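Local coordinates for mitochondrial antiviral signaling protein (MAVS) (PDB 4O9L) that relays signals in antiviral innate immunity, its caspase recruitment domain assembling into prion-like filaments, at residues Ile25-Ile30 with Asp56-Leu61; Ser35-Ser40 with Arg66-Trp71. The protein carries 1 engineered substitution. All coordinates share one frame; numbering follows the deposited sequence.

Contact 1 of 2, residues Ile25-Ile30 with Asp56-Leu61; sequences IHVLRI and DTLLEL. Engineered in segment 25-30: R29 (natural residue Glu).
V27 and I25 press against L58 in the helical bundle of a caspase recruitment domain, a member of the death-fold superfamily, where the short helix 27-30 packs on helix 39-66. Between 25-30 and 56-61 the side chains meet one another through carbon atoms, with no hydrogen bond across. L58 has CG anti to its backbone N (chi1 -170°), and its CD1 lies 3.9 Å from I25 CG2 and 4.0 Å from I25 CB, the two side chains crossing at about a right angle. V27 meets two residues with two methyls. V27 CG2 settles on the backbone of the opposing helix, 3.9 Å from L58 N, and also approaches L58 CD1. V27 CG1, anti to the backbone N (chi1 168°), is 3.9 Å from T57 CG2, while T57 OG1 bonds G53 O one turn back in the helix. N54 adds two hydrogen bonds beside the apolar contact: its OD1 accepts from V27 N, and its ND2 donates to I25 O. Farther along, I30 also packs on L75, A78 and L79 of helix 71-81. Towards L61 it presents its branch methyl, wedged between backbone N and carbonyl carbon, with I30 CG2 3.9 Å from L61 CD2.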
ATOM      1  N   ILE A  25      -2.873   9.049  -2.718  1.00  4.17           N
ATOM      2  CA  ILE A  25      -3.530   7.775  -2.985  1.00  4.01           C
ATOM      3  C   ILE A  25      -4.974   7.952  -2.525  1.00  9.23           C
ATOM      4  O   ILE A  25      -5.220   8.538  -1.466  1.00  9.04           O
ATOM      5  CB  ILE A  25      -2.864   6.631  -2.187  1.00  3.51           C
ATOM      6  CG1 ILE A  25      -1.420   6.437  -2.660  1.00  5.89           C
ATOM      7  CG2 ILE A  25      -3.664   5.319  -2.297  1.00  3.26           C
ATOM      8  CD1 ILE A  25      -0.652   5.385  -1.872  1.00  4.51           C
ATOM      9  N   HIS A  26      -5.930   7.500  -3.330  1.00  3.80           N
ATOM     10  CA  HIS A  26      -7.314   7.444  -2.887  1.00  7.97           C
ATOM     11  C   HIS A  26      -7.595   5.994  -2.522  1.00  7.04           C
ATOM     12  O   HIS A  26      -7.588   5.124  -3.395  1.00  6.60           O
ATOM     13  CB  HIS A  26      -8.266   7.895  -3.992  1.00 10.46           C
ATOM     14  CG  HIS A  26      -9.708   7.892  -3.583  1.00 18.15           C
ATOM     15  ND1 HIS A  26     -10.742   7.825  -4.495  1.00 20.53           N
ATOM     16  CD2 HIS A  26     -10.290   7.955  -2.360  1.00 22.28           C
ATOM     17  CE1 HIS A  26     -11.896   7.842  -3.851  1.00 18.24           C
ATOM     18  NE2 HIS A  26     -11.650   7.918  -2.554  1.00 22.15           N
ATOM     19  N   VAL A  27      -7.835   5.734  -1.242  1.00  3.49           N
ATOM     20  CA  VAL A  27      -7.952   4.354  -0.761  1.00  6.72           C
ATOM     21  C   VAL A  27      -8.978   3.529  -1.533  1.00  4.51           C
ATOM     22  O   VAL A  27      -8.697   2.401  -1.963  1.00  4.85           O
ATOM     23  CB  VAL A  27      -8.262   4.305   0.756  1.00  8.62           C
ATOM     24  CG1 VAL A  27      -8.685   2.886   1.191  1.00  3.40           C
ATOM     25  CG2 VAL A  27      -7.053   4.764   1.546  1.00  8.40           C
ATOM     26  N   LEU A  28     -10.160   4.093  -1.741  1.00  3.62           N
ATOM     27  CA  LEU A  28     -11.237   3.335  -2.365  1.00  3.82           C
ATOM     28  C   LEU A  28     -10.879   2.930  -3.787  1.00  6.04           C
ATOM     29  O   LEU A  28     -11.205   1.832  -4.227  1.00  7.29           O
ATOM     30  CB  LEU A  28     -12.545   4.124  -2.337  1.00  9.60           C
ATOM     31  CG  LEU A  28     -13.273   4.194  -0.993  1.00  7.51           C
ATOM     32  CD1 LEU A  28     -14.718   4.674  -1.234  1.00  9.85           C
ATOM     33  CD2 LEU A  28     -13.259   2.845  -0.271  1.00  4.07           C
ATOM     34  N   ARG A  29     -10.188   3.816  -4.496  1.00  5.60           N
ATOM     35  CA  ARG A  29      -9.774   3.533  -5.860  1.00  8.21           C
ATOM     36  C   ARG A  29      -8.676   2.478  -5.939  1.00  6.93           C
ATOM     37  O   ARG A  29      -8.677   1.660  -6.852  1.00  6.45           O
ATOM     38  CB  ARG A  29      -9.301   4.813  -6.555  1.00 11.33           C
ATOM     39  CG  ARG A  29      -8.847   4.581  -7.975  1.00 12.12           C
ATOM     40  CD  ARG A  29      -8.447   5.872  -8.670  1.00 13.47           C
ATOM     41  NE  ARG A  29      -8.112   5.608 -10.064  1.00  9.51           N
ATOM     42  CZ  ARG A  29      -7.511   6.477 -10.864  1.00 11.11           C
ATOM     43  NH1 ARG A  29      -7.244   6.140 -12.123  1.00 12.27           N
ATOM     44  NH2 ARG A  29      -7.177   7.676 -10.398  1.00 11.95           N
ATOM     45  N   ILE A  30      -7.748   2.482  -4.990  1.00  3.79           N
ATOM     46  CA  ILE A  30      -6.607   1.572  -5.080  1.00  3.37           C
ATOM     47  C   ILE A  30      -6.920   0.143  -4.617  1.00  5.67           C
ATOM     48  O   ILE A  30      -6.351  -0.809  -5.160  1.00  3.40           O
ATOM     49  CB  ILE A  30      -5.338   2.118  -4.371  1.00  3.15           C
ATOM     50  CG1 ILE A  30      -4.082   1.391  -4.905  1.00  5.71           C
ATOM     51  CG2 ILE A  30      -5.467   1.982  -2.847  1.00  3.26           C
ATOM     52  CD1 ILE A  30      -2.732   2.025  -4.494  1.00  7.08           C
ATOM     53  N   ASP A  56      -6.497   8.323   7.680  1.00  5.68           N
ATOM     54  CA  ASP A  56      -6.298   7.278   8.683  1.00  7.57           C
ATOM     55  C   ASP A  56      -6.359   5.874   8.084  1.00  8.40           C
ATOM     56  O   ASP A  56      -5.621   4.982   8.516  1.00  9.92           O
ATOM     57  CB  ASP A  56      -7.290   7.415   9.844  1.00  7.25           C
ATOM     58  CG  ASP A  56      -6.960   8.587  10.759  1.00 14.68           C
ATOM     59  OD1 ASP A  56      -5.762   8.898  10.923  0.70 13.67           O
ATOM     60  OD2 ASP A  56      -7.899   9.192  11.320  1.00 25.12           O
ATOM     61  N   THR A  57      -7.221   5.684   7.086  1.00  7.73           N
ATOM     62  CA  THR A  57      -7.365   4.378   6.434  1.00  4.14           C
ATOM     63  C   THR A  57      -6.129   4.034   5.602  1.00  3.92           C
ATOM     64  O   THR A  57      -5.756   2.866   5.458  1.00  3.83           O
ATOM     65  CB  THR A  57      -8.643   4.327   5.572  1.00  3.99           C
ATOM     66  OG1 THR A  57      -9.750   4.732   6.386  1.00  4.23           O
ATOM     67  CG2 THR A  57      -8.903   2.917   5.055  1.00  6.86           C
ATOM     68  N   LEU A  58      -5.473   5.059   5.078  1.00  3.91           N
ATOM     69  CA  LEU A  58      -4.240   4.847   4.349  1.00  6.18           C
ATOM     70  C   LEU A  58      -3.162   4.279   5.282  1.00  6.29           C
ATOM     71  O   LEU A  58      -2.399   3.388   4.890  1.00  6.22           O
ATOM     72  CB  LEU A  58      -3.789   6.153   3.694  1.00  8.01           C
ATOM     73  CG  LEU A  58      -2.637   6.041   2.705  1.00 13.78           C
ATOM     74  CD1 LEU A  58      -3.005   5.105   1.561  1.00  9.22           C
ATOM     75  CD2 LEU A  58      -2.268   7.431   2.180  1.00 18.65           C
ATOM     76  N   LEU A  59      -3.102   4.778   6.518  1.00  6.25           N
ATOM     77  CA  LEU A  59      -2.163   4.233   7.495  1.00  6.72           C
ATOM     78  C   LEU A  59      -2.473   2.752   7.718  1.00  6.26           C
ATOM     79  O   LEU A  59      -1.578   1.892   7.707  1.00  5.56           O
ATOM     80  CB  LEU A  59      -2.248   5.000   8.813  1.00  9.61           C
ATOM     81  CG  LEU A  59      -1.682   6.427   8.804  1.00 17.91           C
ATOM     82  CD1 LEU A  59      -2.048   7.171  10.075  1.00 20.10           C
ATOM     83  CD2 LEU A  59      -0.169   6.415   8.630  1.00 18.88           C
ATOM     84  N   GLU A  60      -3.757   2.454   7.896  1.00  4.52           N
ATOM     85  CA  GLU A  60      -4.185   1.084   8.132  1.00  4.57           C
ATOM     86  C   GLU A  60      -3.928   0.206   6.904  1.00  4.21           C
ATOM     87  O   GLU A  60      -3.595  -0.976   7.025  1.00  5.50           O
ATOM     88  CB  GLU A  60      -5.658   1.064   8.563  1.00  4.71           C
ATOM     89  CG  GLU A  60      -6.252  -0.326   8.767  1.00  4.88           C
ATOM     90  CD  GLU A  60      -5.492  -1.165   9.778  1.00  9.76           C
ATOM     91  OE1 GLU A  60      -4.839  -0.600  10.691  1.00 10.61           O
ATOM     92  OE2 GLU A  60      -5.552  -2.410   9.655  1.00 11.56           O
ATOM     93  N   LEU A  61      -4.059   0.796   5.723  1.00  6.74           N
ATOM     94  CA  LEU A  61      -3.816   0.068   4.480  1.00  7.26           C
ATOM     95  C   LEU A  61      -2.377  -0.465   4.404  1.00  5.22           C
ATOM     96  O   LEU A  61      -2.147  -1.622   4.042  1.00  6.01           O
ATOM     97  CB  LEU A  61      -4.119   0.957   3.268  1.00  3.33           C
ATOM     98  CG  LEU A  61      -3.828   0.333   1.892  1.00  4.50           C
ATOM     99  CD1 LEU A  61      -4.611  -0.966   1.714  1.00  7.22           C
ATOM    100  CD2 LEU A  61      -4.147   1.302   0.753  1.00  6.04           C
TER

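Contact 2 of 2, residues Ser35-Ser40 with Arg66-Trp71; sequences SCLTTS and RRRNGW
C36 touches R68 and N69 through van der Waals contacts between backbone oxygens and aliphatic carbons. The R68 chain passes alongside C36 O, which is 3.5 Å from R68 CB and 3.6 Å from R68 CG. Separately, C36 CB lies 3.3 Å from N69 O. Sulfur contributes the apolar part. Its torsion (chi1 65°) sets SG between the backbone N and the carbonyl carbon, and C36 SG lies 3.8 Å from W71 CA and 4.0 Å from W71 CB, while the indole leads away to pack on E8, F12 and I15 of helix 6-17. Charge enters at the far end of R68. The chain bends at chi2 (-67°) and runs past T38, whose CG2 approaches R68 NE obliquely at 4.1 Å, and NE forms a salt bridge with D41. That carboxylate also accepts from T38 N, and R68, by sharing it, probably helps hold it in place. The T38 hydroxyl caps a backbone N near the start of helix 39-66. T38 and D41 are thus consistent with a capping box, and R68-W71 form a type II turn with G70 at its positive-phi position; these lead into helices 39-66 and 71-81 of the death-fold helical bundle.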
ATOM      1  N   SER A  35      -4.100  -7.110  -5.352  1.00  3.96           N
ATOM      2  CA  SER A  35      -4.474  -8.525  -5.405  1.00  4.43           C
ATOM      3  C   SER A  35      -3.958  -9.342  -4.219  1.00  4.48           C
ATOM      4  O   SER A  35      -4.352 -10.496  -4.037  1.00  4.96           O
ATOM      5  CB  SER A  35      -4.024  -9.150  -6.738  1.00  4.81           C
ATOM      6  OG  SER A  35      -2.606  -9.088  -6.893  1.00  4.38           O
ATOM      7  N   CYS A  36      -3.073  -8.754  -3.414  1.00  4.10           N
ATOM      8  CA  CYS A  36      -2.521  -9.465  -2.268  1.00  4.23           C
ATOM      9  C   CYS A  36      -3.462  -9.420  -1.083  1.00  8.53           C
ATOM     10  O   CYS A  36      -3.325 -10.218  -0.168  1.00  5.92           O
ATOM     11  CB  CYS A  36      -1.151  -8.918  -1.858  1.00  3.87           C
ATOM     12  SG  CYS A  36      -1.191  -7.220  -1.246  1.00  7.31           S
ATOM     13  N   LEU A  37      -4.420  -8.493  -1.106  1.00  7.69           N
ATOM     14  CA  LEU A  37      -5.427  -8.413  -0.048  1.00  6.40           C
ATOM     15  C   LEU A  37      -6.465  -9.531  -0.198  1.00 11.29           C
ATOM     16  O   LEU A  37      -6.810  -9.931  -1.314  1.00 11.10           O
ATOM     17  CB  LEU A  37      -6.120  -7.039  -0.065  1.00  5.21           C
ATOM     18  CG  LEU A  37      -5.188  -5.850   0.164  1.00  4.60           C
ATOM     19  CD1 LEU A  37      -5.943  -4.522   0.126  1.00  7.18           C
ATOM     20  CD2 LEU A  37      -4.488  -6.018   1.517  1.00 11.34           C
ATOM     21  N   THR A  38      -6.957 -10.048   0.926  1.00  8.27           N
ATOM     22  CA  THR A  38      -8.041 -11.028   0.890  1.00 13.70           C
ATOM     23  C   THR A  38      -9.374 -10.305   0.750  1.00 19.94           C
ATOM     24  O   THR A  38      -9.450  -9.085   0.964  1.00  5.83           O
ATOM     25  CB  THR A  38      -8.050 -11.904   2.147  1.00 15.79           C
ATOM     26  OG1 THR A  38      -8.209 -11.069   3.298  1.00 15.33           O
ATOM     27  CG2 THR A  38      -6.735 -12.676   2.261  1.00 10.02           C
ATOM     28  N   THR A  39     -10.421 -11.040   0.378  1.00 17.82           N
ATOM     29  CA  THR A  39     -11.751 -10.440   0.268  1.00 18.76           C
ATOM     30  C   THR A  39     -12.168  -9.863   1.614  1.00 14.91           C
ATOM     31  O   THR A  39     -12.788  -8.802   1.678  1.00 16.24           O
ATOM     32  CB  THR A  39     -12.806 -11.455  -0.197  1.00 28.74           C
ATOM     33  OG1 THR A  39     -12.599 -12.700   0.485  1.00 35.94           O
ATOM     34  CG2 THR A  39     -12.700 -11.680  -1.699  1.00 23.90           C
ATOM     35  N   SER A  40     -11.803 -10.567   2.684  1.00 14.81           N
ATOM     36  CA  SER A  40     -12.024 -10.091   4.043  1.00 17.04           C
ATOM     37  C   SER A  40     -11.279  -8.785   4.333  1.00 16.29           C
ATOM     38  O   SER A  40     -11.840  -7.869   4.952  1.00 14.11           O
ATOM     39  CB  SER A  40     -11.617 -11.160   5.054  1.00 20.71           C
ATOM     40  OG  SER A  40     -11.607 -10.628   6.367  1.00 25.07           O
ATOM     41  N   ARG A  66       1.390  -5.009   4.644  1.00  4.04           N
ATOM     42  CA  ARG A  66       2.624  -5.580   5.172  1.00  4.31           C
ATOM     43  C   ARG A  66       2.465  -7.022   5.702  1.00  9.67           C
ATOM     44  O   ARG A  66       3.430  -7.797   5.723  1.00  5.45           O
ATOM     45  CB  ARG A  66       3.171  -4.644   6.264  1.00  4.59           C
ATOM     46  CG  ARG A  66       4.487  -5.066   6.872  1.00 16.07           C
ATOM     47  CD  ARG A  66       4.765  -4.291   8.142  1.00 22.89           C
ATOM     48  NE  ARG A  66       6.194  -4.264   8.433  1.00 36.09           N
ATOM     49  CZ  ARG A  66       6.732  -3.645   9.475  1.00 45.11           C
ATOM     50  NH1 ARG A  66       8.048  -3.673   9.657  1.00 48.52           N
ATOM     51  NH2 ARG A  66       5.953  -2.999  10.333  1.00 47.63           N
ATOM     52  N   ARG A  67       1.248  -7.383   6.106  1.00  4.94           N
ATOM     53  CA  ARG A  67       0.942  -8.741   6.562  1.00  5.45           C
ATOM     54  C   ARG A  67       0.753  -9.742   5.411  1.00  5.35           C
ATOM     55  O   ARG A  67       0.635 -10.947   5.644  1.00  9.11           O
ATOM     56  CB  ARG A  67      -0.338  -8.741   7.411  1.00 12.46           C
ATOM     57  CG  ARG A  67      -0.240  -8.013   8.748  1.00 19.56           C
ATOM     58  CD  ARG A  67      -1.513  -8.207   9.611  1.00 16.63           C
ATOM     59  NE  ARG A  67      -2.459  -7.103   9.451  1.00 22.50           N
ATOM     60  CZ  ARG A  67      -2.397  -5.965  10.138  1.00 23.17           C
ATOM     61  NH1 ARG A  67      -3.299  -5.005   9.930  1.00 23.91           N
ATOM     62  NH2 ARG A  67      -1.432  -5.793  11.034  1.00 19.07           N
ATOM     63  N   ARG A  68       0.707  -9.260   4.174  1.00  4.83           N
ATOM     64  CA  ARG A  68       0.372 -10.143   3.052  1.00  4.83           C
ATOM     65  C   ARG A  68       1.541 -10.421   2.109  1.00  4.59           C
ATOM     66  O   ARG A  68       2.408  -9.563   1.889  1.00  4.24           O
ATOM     67  CB  ARG A  68      -0.811  -9.573   2.248  1.00  4.58           C
ATOM     68  CG  ARG A  68      -2.099  -9.371   3.065  1.00  4.84           C
ATOM     69  CD  ARG A  68      -2.697 -10.696   3.520  1.00  5.48           C
ATOM     70  NE  ARG A  68      -3.931 -10.497   4.287  1.00 12.38           N
ATOM     71  CZ  ARG A  68      -4.089 -10.832   5.566  1.00 18.06           C
ATOM     72  NH1 ARG A  68      -5.250 -10.602   6.181  1.00 15.23           N
ATOM     73  NH2 ARG A  68      -3.092 -11.411   6.231  1.00 15.47           N
ATOM     74  N   ASN A  69       1.539 -11.621   1.538  1.00  4.86           N
ATOM     75  CA  ASN A  69       2.506 -12.016   0.516  1.00  7.50           C
ATOM     76  C   ASN A  69       2.646 -11.006  -0.623  1.00  5.82           C
ATOM     77  O   ASN A  69       1.643 -10.576  -1.209  1.00  9.74           O
ATOM     78  CB  ASN A  69       2.095 -13.378  -0.077  1.00 12.74           C
ATOM     79  CG  ASN A  69       2.846 -13.712  -1.372  1.00 20.04           C
ATOM     80  OD1 ASN A  69       2.455 -13.294  -2.478  1.00 15.84           O
ATOM     81  ND2 ASN A  69       3.922 -14.482  -1.240  1.00 18.06           N
ATOM     82  N   GLY A  70       3.889 -10.625  -0.928  1.00  3.91           N
ATOM     83  CA  GLY A  70       4.197  -9.863  -2.128  1.00  6.73           C
ATOM     84  C   GLY A  70       3.544  -8.497  -2.248  1.00  6.43           C
ATOM     85  O   GLY A  70       3.325  -8.004  -3.361  1.00  3.09           O
ATOM     86  N   TRP A  71       3.245  -7.884  -1.104  1.00  5.30           N
ATOM     87  CA  TRP A  71       2.541  -6.608  -1.076  1.00  5.10           C
ATOM     88  C   TRP A  71       3.278  -5.492  -1.803  1.00  2.83           C
ATOM     89  O   TRP A  71       2.644  -4.593  -2.350  1.00  2.71           O
ATOM     90  CB  TRP A  71       2.263  -6.171   0.366  1.00  3.23           C
ATOM     91  CG  TRP A  71       3.496  -5.811   1.154  1.00  3.30           C
ATOM     92  CD1 TRP A  71       4.256  -6.654   1.914  1.00  4.24           C
ATOM     93  CD2 TRP A  71       4.079  -4.503   1.296  1.00  3.20           C
ATOM     94  NE1 TRP A  71       5.290  -5.956   2.509  1.00  4.18           N
ATOM     95  CE2 TRP A  71       5.205  -4.639   2.145  1.00  3.76           C
ATOM     96  CE3 TRP A  71       3.777  -3.240   0.770  1.00  3.89           C
ATOM     97  CZ2 TRP A  71       6.015  -3.554   2.488  1.00  4.04           C
ATOM     98  CZ3 TRP A  71       4.581  -2.163   1.111  1.00  3.27           C
ATOM     99  CH2 TRP A  71       5.685  -2.326   1.963  1.00  3.49           C
TER

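In the fold
Contacts 1 and 2 illustrate how a small helical domain closes on itself: both use helix 39-66, and the chain order is 25-30, 35-40, 56-61, 66-71, so the first segment of contact 2 falls between the two of contact 1. The chain from 39 to 66 doubles back, T39 CA and R66 CA being 15.9 Å apart. Contact 1 is fully buried, whereas contact 2 is partly buried, their centres about 14 Å apart. Apolar packing joins them, L61 CD1 lying 4.1 Å from L37 CD1. A long, weak ion pair links E60 OE2 to R67 NH1 at 3.4 Å, and E60 OE2 also forms a salt bridge with R44. The engineered R29 pairs with E83.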